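Local coordinates for protein D-alanine--D-alanine ligase (Coxiella burnetii, PDB 3TQT) that catalyses the ATP-dependent joining of two D-alanine molecules into D-alanyl-D-alanine, a building block of the peptidoglycan cell wall, at residues A233-G238 and K331-S336; S243-I248 and K281-I286. All blocks are in the same frame, centred on the assembly; numbering follows the deposited sequence.

Contact 1: A233-G238 and K331-S336; sequences AVLGNG and KMWEAS
Helix 331-335 crosses strand 233-236 at -77°, their axes 8.9 Å apart; no hydrogen bond joins the two, and apolar side chains pack on each other and on the strand backbone. M332 reaches the start of the strand. Its CG stands anti to the carbonyl carbon, and a bend at chi3 (-75°) turns the terminal methyl back, so that M332 CE sits 3.7 Å from A233 N. The same M332 CE is 4.0 Å from A233 CB. The M332 side chain also comes within about 4 Å of that of E231, at the end of the segment predicted to bind ATP, which places M332 probably near the nucleotide site. The indole of W333 wedges between A233 and L235: A233 CB and A233 O lie on one side of its plane and L235 CB on the other, each obliquely, while V234 C is at the edge. A233 CB is 3.5 Å from W333 NE1. On the other side L235 CB is 3.5 Å from W333 CZ2, and A233 O comes to 3.4 Å from W333 CZ2. S336 OG turns back to M332 O, donating at 2.8 Å from above the carbonyl plane, and also meets the backbone N of L244. The indole thus lies in a buried interface, with Y329 edge-to-face against it and K241 and S243 of strand 241-249 beside it, while L343 of helix 340-370 touches the ring and Q346, L347 and L350 pack on L235.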
# COMPACT_ATOMS: atom_id res chain seq x y z
N ALA A 233 -2.21 5.57 21.91
CA ALA A 233 -1.35 6.19 20.92
C ALA A 233 -0.01 5.47 20.96
O ALA A 233 0.58 5.31 22.02
CB ALA A 233 -1.16 7.66 21.22
N VAL A 234 0.44 5.02 19.79
CA VAL A 234 1.73 4.36 19.66
C VAL A 234 2.69 5.26 18.88
O VAL A 234 2.31 5.92 17.91
CB VAL A 234 1.59 3.00 18.97
CG1 VAL A 234 2.96 2.32 18.80
CG2 VAL A 234 0.65 2.10 19.76
N LEU A 235 3.94 5.28 19.33
CA LEU A 235 4.96 6.11 18.69
C LEU A 235 6.25 5.33 18.57
O LEU A 235 6.73 4.74 19.54
CB LEU A 235 5.21 7.35 19.54
CG LEU A 235 6.36 8.26 19.12
CD1 LEU A 235 6.03 8.96 17.82
CD2 LEU A 235 6.58 9.26 20.25
N GLY A 236 6.82 5.34 17.37
CA GLY A 236 8.12 4.73 17.17
C GLY A 236 8.23 4.07 15.82
O GLY A 236 7.28 4.06 15.04
N ASN A 237 9.40 3.50 15.56
CA ASN A 237 9.63 2.71 14.38
C ASN A 237 9.77 1.28 14.85
O ASN A 237 8.78 0.59 15.03
CB ASN A 237 10.90 3.17 13.65
CG ASN A 237 10.66 4.41 12.80
OD1 ASN A 237 9.51 4.73 12.49
ND2 ASN A 237 11.74 5.10 12.42
N GLY A 238 11.01 0.86 15.09
CA GLY A 238 11.29 -0.49 15.53
C GLY A 238 10.96 -0.76 16.98
O GLY A 238 10.56 -1.87 17.33
N LYS A 331 -3.43 14.28 22.50
CA LYS A 331 -3.87 14.41 23.89
C LYS A 331 -3.40 13.25 24.76
O LYS A 331 -2.97 13.45 25.89
CB LYS A 331 -5.39 14.54 23.99
CG LYS A 331 -5.92 15.92 23.72
CD LYS A 331 -7.44 15.95 23.88
CE LYS A 331 -7.87 15.37 25.22
NZ LYS A 331 -9.35 15.37 25.40
N MET A 332 -3.48 12.03 24.24
CA MET A 332 -3.00 10.88 24.99
C MET A 332 -1.50 10.99 25.28
O MET A 332 -1.06 10.72 26.41
CB MET A 332 -3.31 9.58 24.26
CG MET A 332 -4.76 9.17 24.41
SD MET A 332 -5.09 7.54 23.72
CE MET A 332 -5.06 7.88 21.96
N TRP A 333 -0.71 11.37 24.28
CA TRP A 333 0.71 11.57 24.53
C TRP A 333 0.96 12.66 25.57
O TRP A 333 1.78 12.48 26.47
CB TRP A 333 1.52 11.82 23.25
CG TRP A 333 1.89 10.53 22.59
CD1 TRP A 333 1.59 10.13 21.32
CD2 TRP A 333 2.59 9.44 23.20
NE1 TRP A 333 2.08 8.87 21.09
CE2 TRP A 333 2.69 8.42 22.23
CE3 TRP A 333 3.14 9.22 24.47
CZ2 TRP A 333 3.33 7.21 22.49
CZ3 TRP A 333 3.77 8.02 24.72
CH2 TRP A 333 3.86 7.03 23.73
N GLU A 334 0.27 13.79 25.45
CA GLU A 334 0.44 14.86 26.42
C GLU A 334 0.16 14.33 27.82
O GLU A 334 0.86 14.66 28.78
CB GLU A 334 -0.49 16.04 26.13
CG GLU A 334 -0.28 16.69 24.78
CD GLU A 334 -1.04 17.99 24.65
OE1 GLU A 334 -1.45 18.55 25.70
OE2 GLU A 334 -1.23 18.46 23.51
N ALA A 335 -0.88 13.51 27.92
CA ALA A 335 -1.30 12.97 29.21
C ALA A 335 -0.29 11.95 29.72
O ALA A 335 -0.33 11.57 30.90
CB ALA A 335 -2.68 12.34 29.09
N SER A 336 0.61 11.52 28.84
CA SER A 336 1.61 10.52 29.17
C SER A 336 2.97 11.16 29.44
O SER A 336 3.96 10.46 29.64
CB SER A 336 1.74 9.50 28.03
OG SER A 336 0.51 8.83 27.85

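Contact 2: S243-I248 and K281-I286; sequences SLPGEI and KQIQQI
In the ATP-grasp fold of this ligase, helix 277-293 packs on an antiparallel five-stranded sheet, and residues 243-245 of the interrupted strand 241-249 meet that helix. The first residue, S243, supplies the polar link. S243 O receives Q284 NE2 at 2.9 Å, with a nearly straight N-H...O angle of 164°. The oxygen lies almost in the amide plane of the glutamine, only 8° out of it, yet NE2 approaches from well above the carbonyl plane, 56° out of it, and so misses the lone-pair directions. Q284 gets there with CG beside its own backbone N and the chain extended beyond, which also sets Q284 CG 3.4 Å from S243 O; the amide and aliphatic parts thus both rest against the one oxygen. The buried hydroxyl of S243 is satisfied separately: S243 OG donates to L244 O at 2.9 Å and meets the backbone N of A233. L244 starts away from the helix, but its end swings back alongside Q284, bringing L244 CD2 within 3.7 Å of Q284 NE2 at the exposed margin. P245 turns inward, toward the helix. I230 of strand 228-236, within the predicted ATP-binding range, touches both P245 and I283, and V312 and F304 from two further strands also pack on I283. The proline crosses I283 obliquely, with P245 CB and P245 CG both 4.2 Å from I283 CG2.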
# COMPACT_ATOMS: atom_id res chain seq x y z
N SER A 243 1.16 5.13 24.69
CA SER A 243 0.68 6.15 25.63
C SER A 243 -0.18 5.49 26.69
O SER A 243 -0.51 4.32 26.60
CB SER A 243 -0.18 7.18 24.89
OG SER A 243 -1.41 6.57 24.46
N LEU A 244 -0.56 6.27 27.70
CA LEU A 244 -1.64 5.85 28.57
C LEU A 244 -2.89 5.77 27.71
O LEU A 244 -3.09 6.57 26.80
CB LEU A 244 -1.83 6.85 29.70
CG LEU A 244 -0.63 6.89 30.65
CD1 LEU A 244 -0.80 7.96 31.72
CD2 LEU A 244 -0.41 5.52 31.28
N PRO A 245 -3.74 4.78 28.00
CA PRO A 245 -4.98 4.58 27.25
C PRO A 245 -5.91 5.77 27.43
O PRO A 245 -5.88 6.41 28.48
CB PRO A 245 -5.61 3.35 27.92
CG PRO A 245 -4.49 2.70 28.69
CD PRO A 245 -3.60 3.82 29.11
N GLY A 246 -6.71 6.07 26.41
CA GLY A 246 -7.75 7.07 26.54
C GLY A 246 -9.07 6.40 26.22
O GLY A 246 -9.10 5.24 25.81
N GLU A 247 -10.16 7.14 26.40
CA GLU A 247 -11.47 6.60 26.10
C GLU A 247 -12.28 7.58 25.27
O GLU A 247 -12.16 8.79 25.42
CB GLU A 247 -12.23 6.23 27.37
CG GLU A 247 -13.69 5.83 27.12
CD GLU A 247 -14.38 5.33 28.37
OE1 GLU A 247 -13.99 5.73 29.48
OE2 GLU A 247 -15.33 4.52 28.24
N ILE A 248 -13.11 7.03 24.40
CA ILE A 248 -14.02 7.85 23.65
C ILE A 248 -15.41 7.29 23.89
O ILE A 248 -15.58 6.07 23.99
CB ILE A 248 -13.71 7.85 22.14
CG1 ILE A 248 -14.52 8.92 21.41
CG2 ILE A 248 -13.96 6.47 21.54
CD1 ILE A 248 -14.27 8.99 19.91
N LYS A 281 -2.09 -2.37 31.07
CA LYS A 281 -0.90 -3.02 30.55
C LYS A 281 -1.19 -3.80 29.27
O LYS A 281 -0.38 -3.81 28.35
CB LYS A 281 -0.29 -3.96 31.60
CG LYS A 281 0.30 -3.24 32.81
CD LYS A 281 1.37 -2.24 32.40
CE LYS A 281 2.04 -1.62 33.62
NZ LYS A 281 3.16 -0.70 33.25
N GLN A 282 -2.35 -4.46 29.22
CA GLN A 282 -2.70 -5.24 28.04
C GLN A 282 -2.93 -4.32 26.85
O GLN A 282 -2.39 -4.55 25.77
CB GLN A 282 -3.97 -6.05 28.29
CG GLN A 282 -3.77 -7.30 29.10
CD GLN A 282 -5.08 -8.02 29.31
OE1 GLN A 282 -5.70 -8.49 28.35
NE2 GLN A 282 -5.53 -8.08 30.55
N ILE A 283 -3.74 -3.29 27.07
CA ILE A 283 -3.99 -2.31 26.03
C ILE A 283 -2.66 -1.80 25.45
O ILE A 283 -2.46 -1.76 24.24
CB ILE A 283 -4.83 -1.15 26.58
CG1 ILE A 283 -6.24 -1.67 26.91
CG2 ILE A 283 -4.87 -0.01 25.57
CD1 ILE A 283 -7.10 -0.69 27.65
N GLN A 284 -1.75 -1.41 26.33
CA GLN A 284 -0.48 -0.87 25.87
C GLN A 284 0.33 -1.92 25.11
O GLN A 284 0.88 -1.63 24.04
CB GLN A 284 0.30 -0.27 27.03
CG GLN A 284 -0.31 1.04 27.53
CD GLN A 284 0.31 1.52 28.82
OE1 GLN A 284 0.54 0.75 29.74
NE2 GLN A 284 0.58 2.82 28.89
N GLN A 285 0.38 -3.15 25.62
CA GLN A 285 1.21 -4.15 24.98
C GLN A 285 0.65 -4.58 23.64
O GLN A 285 1.40 -4.77 22.68
CB GLN A 285 1.43 -5.38 25.86
CG GLN A 285 2.44 -6.34 25.25
CD GLN A 285 3.84 -5.73 25.14
OE1 GLN A 285 4.48 -5.47 26.15
NE2 GLN A 285 4.31 -5.50 23.91
N ILE A 286 -0.67 -4.73 23.57
CA ILE A 286 -1.32 -5.15 22.34
C ILE A 286 -1.22 -4.03 21.31
O ILE A 286 -1.01 -4.29 20.13
CB ILE A 286 -2.80 -5.52 22.57
CG1 ILE A 286 -2.88 -6.76 23.48
CG2 ILE A 286 -3.48 -5.82 21.25
CD1 ILE A 286 -4.29 -7.15 23.82

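Overall arrangement
The two contacts, centred 10 Å apart, use adjacent strands of one antiparallel sheet: 228-236 carries contact 1 and 241-249 carries contact 2. They join directly through the strand pairing, where A233 O and S243 N lie 2.7 Å apart in a probable hydrogen bond, and the tryptophan ring of contact 1 packs on the same nitrogen. Contact 1 is wholly buried and crossed by no hydrogen bond, an aromatic and a thioether packing on strand side chains and backbone. Contact 2 is mixed: a proline-isoleucine pair lies in the interior, a central glutamine-to-carbonyl hydrogen bond joins the segments, and a leucine lies at the exposed margin. Different helices, 328-335 and 277-293, therefore meet the same pair of strands with different chemistry.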